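Mutual gliding motility protein C (MglC) (Myxococcus xanthus DK 1622, PDB 7CY1) probably takes part, as a homodimeric Roadblock/LC7-type protein, in regulating the cell polarity that underlies gliding motility. Local coordinates at residues A17-V22 with G45-Y50; M23-I28 with Q56-A61; V79-R84 with V93-A98. One frame throughout, in Å; residues are numbered along the deposited sequence.

Contact 1: residues A17-V22 with G45-Y50; sequences ALACSV and GAWVEY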
ATOM      1  N   ALA A  17     -14.663  -6.995   1.514  1.00 41.70           N
ATOM      2  CA  ALA A  17     -14.573  -5.835   2.434  1.00 41.09           C
ATOM      3  C   ALA A  17     -14.967  -6.254   3.851  1.00 39.70           C
ATOM      4  O   ALA A  17     -16.097  -6.680   4.013  1.00 42.26           O
ATOM      5  CB  ALA A  17     -15.445  -4.706   1.939  1.00 38.80           C
ATOM      6  N   LEU A  18     -14.069  -6.093   4.832  1.00 42.64           N
ATOM      7  CA  LEU A  18     -14.330  -6.353   6.272  1.00 42.54           C
ATOM      8  C   LEU A  18     -14.950  -5.110   6.916  1.00 42.76           C
ATOM      9  O   LEU A  18     -15.877  -5.247   7.754  1.00 38.18           O
ATOM     10  CB  LEU A  18     -13.026  -6.675   7.000  1.00 43.36           C
ATOM     11  CG  LEU A  18     -12.184  -7.812   6.428  1.00 49.20           C
ATOM     12  CD1 LEU A  18     -11.011  -8.100   7.346  1.00 50.78           C
ATOM     13  CD2 LEU A  18     -13.028  -9.062   6.230  1.00 53.69           C
ATOM     14  N   ALA A  19     -14.389  -3.939   6.616  1.00 39.30           N
ATOM     15  CA  ALA A  19     -14.702  -2.700   7.346  1.00 35.54           C
ATOM     16  C   ALA A  19     -14.166  -1.504   6.586  1.00 32.77           C
ATOM     17  O   ALA A  19     -13.115  -1.625   5.950  1.00 35.16           O
ATOM     18  CB  ALA A  19     -14.122  -2.756   8.739  1.00 36.50           C
ATOM     19  N   CYS A  20     -14.874  -0.393   6.700  1.00 30.99           N
ATOM     20  CA  CYS A  20     -14.403   0.938   6.279  1.00 34.69           C
ATOM     21  C   CYS A  20     -14.577   1.900   7.446  1.00 33.37           C
ATOM     22  O   CYS A  20     -15.657   1.904   8.046  1.00 37.33           O
ATOM     23  CB  CYS A  20     -15.154   1.427   5.053  1.00 37.36           C
ATOM     24  SG  CYS A  20     -14.292   2.800   4.258  1.00 38.15           S
ATOM     25  N   SER A  21     -13.539   2.648   7.793  1.00 31.84           N
ATOM     26  CA  SER A  21     -13.541   3.453   9.032  1.00 32.25           C
ATOM     27  C   SER A  21     -12.925   4.810   8.799  1.00 33.99           C
ATOM     28  O   SER A  21     -12.118   4.932   7.857  1.00 34.02           O
ATOM     29  CB  SER A  21     -12.813   2.730  10.085  1.00 33.53           C
ATOM     30  OG  SER A  21     -13.346   1.420  10.181  1.00 37.09           O
ATOM     31  N   VAL A  22     -13.301   5.776   9.640  1.00 33.52           N
ATOM     32  CA  VAL A  22     -12.554   7.045   9.789  1.00 34.17           C
ATOM     33  C   VAL A  22     -11.812   6.968  11.116  1.00 35.56           C
ATOM     34  O   VAL A  22     -12.434   6.605  12.107  1.00 35.28           O
ATOM     35  CB  VAL A  22     -13.474   8.275   9.696  1.00 34.67           C
ATOM     36  CG1 VAL A  22     -12.718   9.556   9.985  1.00 35.84           C
ATOM     37  CG2 VAL A  22     -14.151   8.358   8.340  1.00 35.29           C
ATOM     38  N   GLY A  45      -9.785 -15.391  11.212  1.00 41.90           N
ATOM     39  CA  GLY A  45      -8.338 -15.234  10.966  1.00 40.57           C
ATOM     40  C   GLY A  45      -8.039 -13.807  10.523  1.00 38.55           C
ATOM     41  O   GLY A  45      -7.056 -13.199  11.015  1.00 39.66           O
ATOM     42  N   ALA A  46      -8.882 -13.263   9.646  1.00 38.12           N
ATOM     43  CA  ALA A  46      -8.698 -11.918   9.045  1.00 39.45           C
ATOM     44  C   ALA A  46      -8.872 -10.848  10.135  1.00 38.58           C
ATOM     45  O   ALA A  46      -8.034  -9.948  10.214  1.00 39.52           O
ATOM     46  CB  ALA A  46      -9.644 -11.734   7.888  1.00 35.70           C
ATOM     47  N   TRP A  47      -9.882 -10.997  10.994  1.00 39.45           N
ATOM     48  CA  TRP A  47     -10.119 -10.107  12.163  1.00 38.43           C
ATOM     49  C   TRP A  47      -8.912 -10.109  13.095  1.00 36.37           C
ATOM     50  O   TRP A  47      -8.506  -9.039  13.509  1.00 36.71           O
ATOM     51  CB  TRP A  47     -11.393 -10.525  12.892  1.00 41.14           C
ATOM     52  CG  TRP A  47     -12.616 -10.232  12.085  1.00 42.98           C
ATOM     53  CD1 TRP A  47     -13.564 -11.122  11.675  1.00 47.33           C
ATOM     54  CD2 TRP A  47     -13.022  -8.950  11.586  1.00 45.71           C
ATOM     55  NE1 TRP A  47     -14.539 -10.478  10.966  1.00 46.18           N
ATOM     56  CE2 TRP A  47     -14.236  -9.145  10.895  1.00 48.47           C
ATOM     57  CE3 TRP A  47     -12.502  -7.660  11.685  1.00 50.00           C
ATOM     58  CZ2 TRP A  47     -14.922  -8.102  10.281  1.00 49.03           C
ATOM     59  CZ3 TRP A  47     -13.183  -6.627  11.081  1.00 51.15           C
ATOM     60  CH2 TRP A  47     -14.377  -6.846  10.396  1.00 51.50           C
ATOM     61  N   VAL A  48      -8.339 -11.271  13.403  1.00 35.67           N
ATOM     62  CA  VAL A  48      -7.124 -11.324  14.253  1.00 37.20           C
ATOM     63  C   VAL A  48      -6.043 -10.446  13.605  1.00 39.80           C
ATOM     64  O   VAL A  48      -5.495  -9.585  14.292  1.00 40.71           O
ATOM     65  CB  VAL A  48      -6.645 -12.769  14.474  1.00 39.08           C
ATOM     66  CG1 VAL A  48      -5.233 -12.816  15.037  1.00 39.43           C
ATOM     67  CG2 VAL A  48      -7.613 -13.521  15.371  1.00 41.88           C
ATOM     68  N   GLU A  49      -5.730 -10.658  12.327  1.00 40.78           N
ATOM     69  CA  GLU A  49      -4.644  -9.905  11.642  1.00 41.16           C
ATOM     70  C   GLU A  49      -5.034  -8.432  11.517  1.00 37.50           C
ATOM     71  O   GLU A  49      -4.138  -7.598  11.677  1.00 37.39           O
ATOM     72  CB  GLU A  49      -4.335 -10.481  10.270  1.00 45.02           C
ATOM     73  CG  GLU A  49      -3.709 -11.851  10.372  1.00 49.01           C
ATOM     74  CD  GLU A  49      -2.945 -12.256   9.129  1.00 55.82           C
ATOM     75  OE1 GLU A  49      -3.182 -11.643   8.072  1.00 56.34           O
ATOM     76  OE2 GLU A  49      -2.119 -13.180   9.225  1.00 63.45           O
ATOM     77  N   TYR A  50      -6.315  -8.127  11.307  1.00 36.93           N
ATOM     78  CA  TYR A  50      -6.816  -6.735  11.252  1.00 40.49           C
ATOM     79  C   TYR A  50      -6.521  -6.015  12.578  1.00 44.05           C
ATOM     80  O   TYR A  50      -6.030  -4.880  12.544  1.00 43.89           O
ATOM     81  CB  TYR A  50      -8.303  -6.682  10.911  1.00 44.80           C
ATOM     82  CG  TYR A  50      -8.795  -5.273  10.683  1.00 55.64           C
ATOM     83  CD1 TYR A  50      -7.966  -4.306  10.132  1.00 58.68           C
ATOM     84  CD2 TYR A  50     -10.075  -4.893  11.043  1.00 60.83           C
ATOM     85  CE1 TYR A  50      -8.400  -3.007   9.928  1.00 62.78           C
ATOM     86  CE2 TYR A  50     -10.526  -3.598  10.845  1.00 63.01           C
ATOM     87  CZ  TYR A  50      -9.686  -2.657  10.281  1.00 61.50           C
ATOM     88  OH  TYR A  50     -10.117  -1.383  10.075  1.00 76.38           O
TER
HETATM   89  O   HOH W   1     -11.716  -0.098   8.651  1.00 40.91           O
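A classic beta bulge, in which Leu18 and Ala19 both face Ala95 of the neighbouring strand, turns two consecutive side chains of strand 17-24 toward Ala46, Trp47 and Tyr50 of helix 44-61. It is a compact example of how an irregular strand can serve a helix-on-sheet interface, here in a Roadblock-like fold. Strand and helix segments run at 33° to each other. Leu18 CD1 lies 3.9 Å from Ala46 CB. The indole of Trp47 starts to one side and then swings back to the strand: its CG is anti to the carbonyl carbon (chi1 -70°), and the six-membered ring comes in with CH2 leading, 3.7 Å from Leu18 CB. Leu18 O sits at the edge of that ring, near its plane, 3.4 Å from Trp47 CH2. Ala19 CB touches both aromatics, near the plane at the indole edge and 4.3 Å from Tyr50 CE2. Further along, the hydroxyls of Ser21 and Tyr50 are too far apart to bond directly, and a water spans them, 2.7 Å from Ser21 OG and 2.5 Å from Tyr50 OH. Ser21 OG is also bonded to Thr32 OG1 on the adjoining strand 29-34. The interface is thus apolar at the bulge and polar at its far end, where the water gives the tyrosine hydroxyl a polar partner and links it to the serine.

Contact 2: residues M23-I28 with Q56-A61; sequences MGFDGI and QLRNAA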
ATOM      1  N   MET A  23     -10.531   7.300  11.080  1.00 33.84           N
ATOM      2  CA  MET A  23      -9.525   7.143  12.149  1.00 38.76           C
ATOM      3  C   MET A  23      -8.835   8.499  12.319  1.00 38.72           C
ATOM      4  O   MET A  23      -8.586   9.164  11.293  1.00 38.04           O
ATOM      5  CB  MET A  23      -8.513   6.074  11.725  1.00 44.28           C
ATOM      6  CG  MET A  23      -7.467   5.750  12.760  1.00 54.82           C
ATOM      7  SD  MET A  23      -8.138   4.778  14.129  1.00 70.76           S
ATOM      8  CE  MET A  23      -9.101   3.563  13.217  1.00 65.60           C
ATOM      9  N   GLY A  24      -8.616   8.939  13.560  1.00 39.43           N
ATOM     10  CA  GLY A  24      -7.770  10.110  13.857  1.00 39.57           C
ATOM     11  C   GLY A  24      -6.298   9.746  13.905  1.00 39.18           C
ATOM     12  O   GLY A  24      -5.982   8.588  14.217  1.00 39.51           O
ATOM     13  N   PHE A  25      -5.407  10.700  13.632  1.00 42.83           N
ATOM     14  CA  PHE A  25      -3.942  10.534  13.818  1.00 48.09           C
ATOM     15  C   PHE A  25      -3.600  10.497  15.322  1.00 51.94           C
ATOM     16  O   PHE A  25      -2.494  10.050  15.705  1.00 51.99           O
ATOM     17  CB  PHE A  25      -3.195  11.633  13.062  1.00 51.19           C
ATOM     18  CG  PHE A  25      -3.268  11.498  11.565  1.00 48.98           C
ATOM     19  CD1 PHE A  25      -2.545  10.508  10.913  1.00 49.36           C
ATOM     20  CD2 PHE A  25      -4.088  12.329  10.810  1.00 45.51           C
ATOM     21  CE1 PHE A  25      -2.611  10.383   9.534  1.00 47.00           C
ATOM     22  CE2 PHE A  25      -4.157  12.195   9.433  1.00 43.54           C
ATOM     23  CZ  PHE A  25      -3.429  11.214   8.800  1.00 44.14           C
ATOM     24  N   ASP A  26      -4.530  10.922  16.177  1.00 53.92           N
ATOM     25  CA  ASP A  26      -4.421  10.761  17.653  1.00 59.69           C
ATOM     26  C   ASP A  26      -4.610   9.284  18.017  1.00 58.19           C
ATOM     27  O   ASP A  26      -4.446   8.947  19.186  1.00 65.70           O
ATOM     28  CB  ASP A  26      -5.425  11.652  18.394  1.00 62.70           C
ATOM     29  CG  ASP A  26      -6.892  11.362  18.112  1.00 64.89           C
ATOM     30  OD1 ASP A  26      -7.181  10.420  17.347  1.00 68.25           O
ATOM     31  OD2 ASP A  26      -7.733  12.091  18.661  1.00 68.19           O
ATOM     32  N   GLY A  27      -4.973   8.448  17.046  1.00 56.87           N
ATOM     33  CA  GLY A  27      -5.145   6.997  17.219  1.00 55.55           C
ATOM     34  C   GLY A  27      -6.541   6.625  17.692  1.00 51.17           C
ATOM     35  O   GLY A  27      -6.738   5.464  18.018  1.00 49.99           O
ATOM     36  N   ILE A  28      -7.495   7.552  17.709  1.00 47.85           N
ATOM     37  CA  ILE A  28      -8.876   7.243  18.174  1.00 48.26           C
ATOM     38  C   ILE A  28      -9.785   7.131  16.951  1.00 44.34           C
ATOM     39  O   ILE A  28      -9.804   8.063  16.153  1.00 43.41           O
ATOM     40  CB  ILE A  28      -9.357   8.295  19.185  1.00 49.87           C
ATOM     41  CG1 ILE A  28      -8.604   8.144  20.510  1.00 55.53           C
ATOM     42  CG2 ILE A  28     -10.866   8.218  19.367  1.00 49.93           C
ATOM     43  CD1 ILE A  28      -8.224   9.472  21.155  1.00 57.48           C
ATOM     44  N   GLN A  56       0.276  -0.351  13.211  1.00 52.74           N
ATOM     45  CA  GLN A  56       1.111  -0.171  11.997  1.00 50.10           C
ATOM     46  C   GLN A  56       0.365   0.746  11.016  1.00 44.65           C
ATOM     47  O   GLN A  56       1.017   1.579  10.372  1.00 43.42           O
ATOM     48  CB  GLN A  56       1.454  -1.550  11.426  1.00 58.52           C
ATOM     49  CG  GLN A  56       2.073  -2.506  12.439  1.00 64.12           C
ATOM     50  CD  GLN A  56       2.995  -1.783  13.388  1.00 71.08           C
ATOM     51  OE1 GLN A  56       2.733  -1.727  14.584  1.00 79.01           O
ATOM     52  NE2 GLN A  56       4.054  -1.183  12.857  1.00 71.52           N
ATOM     53  N   LEU A  57      -0.960   0.616  10.927  1.00 45.55           N
ATOM     54  CA  LEU A  57      -1.797   1.421  10.003  1.00 49.37           C
ATOM     55  C   LEU A  57      -1.584   2.891  10.346  1.00 49.10           C
ATOM     56  O   LEU A  57      -1.199   3.650   9.450  1.00 47.01           O
ATOM     57  CB  LEU A  57      -3.268   1.016  10.121  1.00 45.92           C
ATOM     58  CG  LEU A  57      -3.575  -0.345   9.509  1.00 50.46           C
ATOM     59  CD1 LEU A  57      -5.008  -0.768   9.761  1.00 51.74           C
ATOM     60  CD2 LEU A  57      -3.296  -0.328   8.019  1.00 57.71           C
ATOM     61  N   ARG A  58      -1.743   3.227  11.620  1.00 50.49           N
ATOM     62  CA  ARG A  58      -1.739   4.622  12.116  1.00 53.03           C
ATOM     63  C   ARG A  58      -0.348   5.213  11.849  1.00 52.27           C
ATOM     64  O   ARG A  58      -0.259   6.400  11.476  1.00 49.28           O
ATOM     65  CB  ARG A  58      -2.167   4.634  13.587  1.00 58.21           C
ATOM     66  CG  ARG A  58      -2.894   5.908  13.998  1.00 67.58           C
ATOM     67  CD  ARG A  58      -2.361   6.536  15.280  1.00 73.17           C
ATOM     68  NE  ARG A  58      -0.906   6.660  15.260  1.00 82.38           N
ATOM     69  CZ  ARG A  58      -0.215   7.569  14.569  1.00 86.35           C
ATOM     70  NH1 ARG A  58      -0.842   8.467  13.823  1.00 88.26           N
ATOM     71  NH2 ARG A  58       1.108   7.570  14.624  1.00 80.87           N
ATOM     72  N   ASN A  59       0.696   4.392  11.951  1.00 47.51           N
ATOM     73  CA  ASN A  59       2.096   4.830  11.727  1.00 47.27           C
ATOM     74  C   ASN A  59       2.302   5.166  10.248  1.00 47.11           C
ATOM     75  O   ASN A  59       2.752   6.275   9.969  1.00 49.10           O
ATOM     76  CB  ASN A  59       3.083   3.793  12.267  1.00 52.73           C
ATOM     77  CG  ASN A  59       3.027   3.688  13.783  1.00 59.93           C
ATOM     78  OD1 ASN A  59       2.715   4.662  14.476  1.00 53.03           O
ATOM     79  ND2 ASN A  59       3.317   2.509  14.313  1.00 62.83           N
ATOM     80  N   ALA A  60       1.969   4.253   9.337  1.00 43.66           N
ATOM     81  CA  ALA A  60       2.130   4.437   7.876  1.00 41.45           C
ATOM     82  C   ALA A  60       1.236   5.584   7.375  1.00 39.30           C
ATOM     83  O   ALA A  60       1.631   6.278   6.423  1.00 36.42           O
ATOM     84  CB  ALA A  60       1.804   3.146   7.170  1.00 42.40           C
ATOM     85  N   ALA A  61       0.059   5.759   7.976  1.00 36.66           N
ATOM     86  CA  ALA A  61      -0.961   6.738   7.544  1.00 40.54           C
ATOM     87  C   ALA A  61      -0.436   8.172   7.740  1.00 41.06           C
ATOM     88  O   ALA A  61      -0.916   9.087   7.035  1.00 37.33           O
ATOM     89  CB  ALA A  61      -2.245   6.492   8.297  1.00 42.36           C
TER
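Arg58 leans from helix 44-61 onto the turn Gly24-Gly27, and its side chain can be followed atom by atom across it. CB sets out toward the turn, and Arg58 CG comes within 4.1 Å of Gly24 O. Arg58 CD makes a tight apolar touch, 3.4 Å from Gly27 CA. Gly27, with its positive phi (87°), lets the methylene come this close. The arginine chain is bent at chi2 and again at chi3 (49°), which brings the guanidinium back beside the carbonyl oxygen of Phe25. There Arg58 NH1 lies 3.0 Å from Phe25 O, but the angle is too poor for a hydrogen bond; its firm partner is Glu62, four residues further along the chain, through a salt bridge. NH2 makes a weak bond to Asn59 OD1. The turn being covered is the type I turn that links strands 17-24 and 29-34 as a hairpin, and Asp26 adds an Asx turn that overlaps its end, with Asp26 OD1 accepting from Ile28 N at 2.9 Å. Phe25 sends its ring past the arginine, the two planes 73° apart, so that Arg58 NH1 stands at the ring edge, 3.9 Å from Phe25 CD1. Farther out on the same ring, Phe25 CE1 approaches Ala61 O to 3.3 Å and rests against the Ala61 methyl group, while Lys65 makes a cation-pi contact and Phe91 meets the ring obliquely.

Contact 3: residues V79-R84 with V93-A98; sequences VLTVMR and VLALHA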
ATOM      1  N   VAL A  79      -5.131  -9.916   5.290  1.00 37.84           N
ATOM      2  CA  VAL A  79      -5.861  -8.614   5.251  1.00 38.72           C
ATOM      3  C   VAL A  79      -5.081  -7.632   4.387  1.00 35.82           C
ATOM      4  O   VAL A  79      -3.856  -7.538   4.544  1.00 36.86           O
ATOM      5  CB  VAL A  79      -6.110  -8.038   6.658  1.00 39.66           C
ATOM      6  CG1 VAL A  79      -6.977  -6.797   6.609  1.00 37.10           C
ATOM      7  CG2 VAL A  79      -6.736  -9.075   7.579  1.00 43.10           C
ATOM      8  N   LEU A  80      -5.817  -6.925   3.534  1.00 34.87           N
ATOM      9  CA  LEU A  80      -5.340  -5.803   2.703  1.00 34.05           C
ATOM     10  C   LEU A  80      -6.029  -4.556   3.258  1.00 35.99           C
ATOM     11  O   LEU A  80      -7.178  -4.696   3.725  1.00 34.89           O
ATOM     12  CB  LEU A  80      -5.690  -6.045   1.232  1.00 33.98           C
ATOM     13  CG  LEU A  80      -5.461  -7.458   0.704  1.00 36.42           C
ATOM     14  CD1 LEU A  80      -5.889  -7.565  -0.757  1.00 39.29           C
ATOM     15  CD2 LEU A  80      -4.006  -7.884   0.869  1.00 39.66           C
ATOM     16  N   THR A  81      -5.311  -3.435   3.329  1.00 32.21           N
ATOM     17  CA  THR A  81      -5.868  -2.118   3.718  1.00 33.09           C
ATOM     18  C   THR A  81      -5.543  -1.106   2.620  1.00 34.92           C
ATOM     19  O   THR A  81      -4.537  -1.291   1.912  1.00 33.90           O
ATOM     20  CB  THR A  81      -5.391  -1.665   5.094  1.00 31.79           C
ATOM     21  OG1 THR A  81      -3.990  -1.423   5.063  1.00 31.64           O
ATOM     22  CG2 THR A  81      -5.697  -2.681   6.170  1.00 33.72           C
ATOM     23  N   VAL A  82      -6.416  -0.125   2.453  1.00 31.81           N
ATOM     24  CA  VAL A  82      -6.159   1.086   1.636  1.00 32.74           C
ATOM     25  C   VAL A  82      -6.506   2.275   2.522  1.00 32.87           C
ATOM     26  O   VAL A  82      -7.531   2.217   3.205  1.00 28.34           O
ATOM     27  CB  VAL A  82      -7.021   1.128   0.367  1.00 36.73           C
ATOM     28  CG1 VAL A  82      -6.446   2.125  -0.621  1.00 39.67           C
ATOM     29  CG2 VAL A  82      -7.191  -0.239  -0.256  1.00 40.37           C
ATOM     30  N   MET A  83      -5.673   3.302   2.535  1.00 30.77           N
ATOM     31  CA  MET A  83      -5.929   4.485   3.364  1.00 32.64           C
ATOM     32  C   MET A  83      -5.753   5.731   2.503  1.00 31.47           C
ATOM     33  O   MET A  83      -4.835   5.738   1.659  1.00 33.06           O
ATOM     34  CB  MET A  83      -4.977   4.496   4.561  1.00 34.42           C
ATOM     35  CG  MET A  83      -5.053   3.223   5.372  1.00 39.66           C
ATOM     36  SD  MET A  83      -3.956   3.250   6.796  1.00 40.96           S
ATOM     37  CE  MET A  83      -2.436   2.723   6.005  1.00 42.63           C
ATOM     38  N   ARG A  84      -6.590   6.737   2.760  1.00 33.99           N
ATOM     39  CA  ARG A  84      -6.578   8.072   2.108  1.00 36.19           C
ATOM     40  C   ARG A  84      -6.805   9.139   3.164  1.00 37.11           C
ATOM     41  O   ARG A  84      -7.481   8.841   4.152  1.00 35.57           O
ATOM     42  CB  ARG A  84      -7.680   8.174   1.055  1.00 37.37           C
ATOM     43  CG  ARG A  84      -7.288   7.486  -0.239  1.00 38.54           C
ATOM     44  CD  ARG A  84      -8.233   7.797  -1.376  1.00 40.83           C
ATOM     45  NE  ARG A  84      -7.561   7.301  -2.574  1.00 41.29           N
ATOM     46  CZ  ARG A  84      -6.770   8.026  -3.357  1.00 37.89           C
ATOM     47  NH1 ARG A  84      -6.572   9.312  -3.119  1.00 41.55           N
ATOM     48  NH2 ARG A  84      -6.178   7.454  -4.381  1.00 41.59           N
ATOM     49  N   VAL A  93      -9.889   4.339   6.216  1.00 31.58           N
ATOM     50  CA  VAL A  93      -9.246   2.997   6.166  1.00 34.12           C
ATOM     51  C   VAL A  93     -10.282   2.007   5.661  1.00 35.21           C
ATOM     52  O   VAL A  93     -11.303   1.836   6.362  1.00 33.37           O
ATOM     53  CB  VAL A  93      -8.783   2.503   7.549  1.00 35.32           C
ATOM     54  CG1 VAL A  93      -8.029   1.195   7.422  1.00 35.35           C
ATOM     55  CG2 VAL A  93      -7.984   3.539   8.298  1.00 39.45           C
ATOM     56  N   LEU A  94      -9.966   1.327   4.564  1.00 33.30           N
ATOM     57  CA  LEU A  94     -10.710   0.160   4.053  1.00 30.81           C
ATOM     58  C   LEU A  94      -9.862  -1.084   4.312  1.00 31.25           C
ATOM     59  O   LEU A  94      -8.709  -1.096   3.873  1.00 29.03           O
ATOM     60  CB  LEU A  94     -10.960   0.357   2.563  1.00 31.27           C
ATOM     61  CG  LEU A  94     -11.531  -0.865   1.850  1.00 33.07           C
ATOM     62  CD1 LEU A  94     -12.833  -1.314   2.490  1.00 35.57           C
ATOM     63  CD2 LEU A  94     -11.723  -0.559   0.383  1.00 38.00           C
ATOM     64  N   ALA A  95     -10.401  -2.067   5.043  1.00 30.02           N
ATOM     65  CA  ALA A  95      -9.785  -3.396   5.249  1.00 32.04           C
ATOM     66  C   ALA A  95     -10.583  -4.425   4.449  1.00 33.65           C
ATOM     67  O   ALA A  95     -11.828  -4.397   4.521  1.00 33.48           O
ATOM     68  CB  ALA A  95      -9.748  -3.749   6.714  1.00 33.49           C
ATOM     69  N   LEU A  96      -9.907  -5.292   3.701  1.00 35.68           N
ATOM     70  CA  LEU A  96     -10.593  -6.404   3.006  1.00 38.48           C
ATOM     71  C   LEU A  96      -9.776  -7.683   3.146  1.00 42.39           C
ATOM     72  O   LEU A  96      -8.566  -7.623   3.496  1.00 35.92           O
ATOM     73  CB  LEU A  96     -10.932  -6.044   1.552  1.00 45.45           C
ATOM     74  CG  LEU A  96      -9.821  -5.497   0.659  1.00 46.10           C
ATOM     75  CD1 LEU A  96     -10.148  -5.769  -0.799  1.00 47.70           C
ATOM     76  CD2 LEU A  96      -9.626  -4.010   0.861  1.00 44.50           C
ATOM     77  N   HIS A  97     -10.478  -8.807   3.010  1.00 42.51           N
ATOM     78  CA  HIS A  97      -9.899 -10.166   3.043  1.00 45.28           C
ATOM     79  C   HIS A  97      -8.921 -10.259   1.871  1.00 41.69           C
ATOM     80  O   HIS A  97      -9.210  -9.632   0.833  1.00 40.79           O
ATOM     81  CB  HIS A  97     -11.025 -11.212   3.012  1.00 50.98           C
ATOM     82  CG  HIS A  97     -10.488 -12.585   3.153  1.00 60.80           C
ATOM     83  ND1 HIS A  97     -10.120 -13.340   2.060  1.00 67.64           N
ATOM     84  CD2 HIS A  97     -10.179 -13.310   4.250  1.00 66.94           C
ATOM     85  CE1 HIS A  97      -9.616 -14.484   2.478  1.00 68.46           C
ATOM     86  NE2 HIS A  97      -9.649 -14.494   3.818  1.00 71.46           N
ATOM     87  N   ALA A  98      -7.833 -11.012   2.016  1.00 43.46           N
ATOM     88  CA  ALA A  98      -6.759 -11.132   0.996  1.00 48.86           C
ATOM     89  C   ALA A  98      -7.322 -11.635  -0.347  1.00 53.03           C
ATOM     90  O   ALA A  98      -6.717 -11.294  -1.382  1.00 54.51           O
ATOM     91  CB  ALA A  98      -5.649 -12.024   1.502  1.00 50.76           C
TER
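The flat groups that meet between Leu80 and Leu96 and between Val82 and Leu94 are peptide units, whose N-H and C=O edges bond across the strands of a pleated sheet. Thr81, Met83, Val93 and Ala95 lie on the face covered by helix 44-61; Leu80, Val82, Leu94 and Leu96 lie on the other, where helix 102-118 packs. Two reciprocal pairs of backbone bonds hold the strands, among them Leu80 N to Leu96 O at 2.8 Å and a nearly straight 174°. Between them Thr81 CA comes within 3.0 Å of Leu94 O in a CA-H...O contact. This is the antiparallel hairpin 79-85/90-97, with Ala95 and Val93 also bonded to strand 17-24. On the Thr81 and Ala95 face Met83 and Val93 point the same way, with Met83 CG 4.1 Å from Val93 CG1. On the Val82 and Leu94 face, Leu80 CB lies 4.2 Å from Leu96 CG, and Leu80 CD1 3.9 Å from Ala98 O. With an alanine in place of Leu80, a gap is likely to open beside Ala98 and Phe102, and Arg106 of the second subunit would probably lose a packing partner. Leu96 CG stands between its own backbone N and carbonyl carbon (chi1 51°), which leaves Leu96 CD2 3.8 Å from Leu80 O.

Overall arrangement
From the N terminus, strand 17-24 supplies the first half of contact 1 and then, with the turn after it, the first half of contact 2. The chain next forms strand 29-34 and a long connection before helix 44-61 returns to close contact 1 at its start and contact 2 near its end. The two loops therefore cross, pinning one helix to the strand and to the turn that follows it. Contact 3 comes afterwards and closes only the short hairpin between strands 79-85 and 90-97. Its second strand lies beside 17-24, with a probable Ser21 N to Val93 O bond of 2.8 Å, while Leu57 and Ala61 pack on Met83. Helix and both hairpins are thus mutually tied.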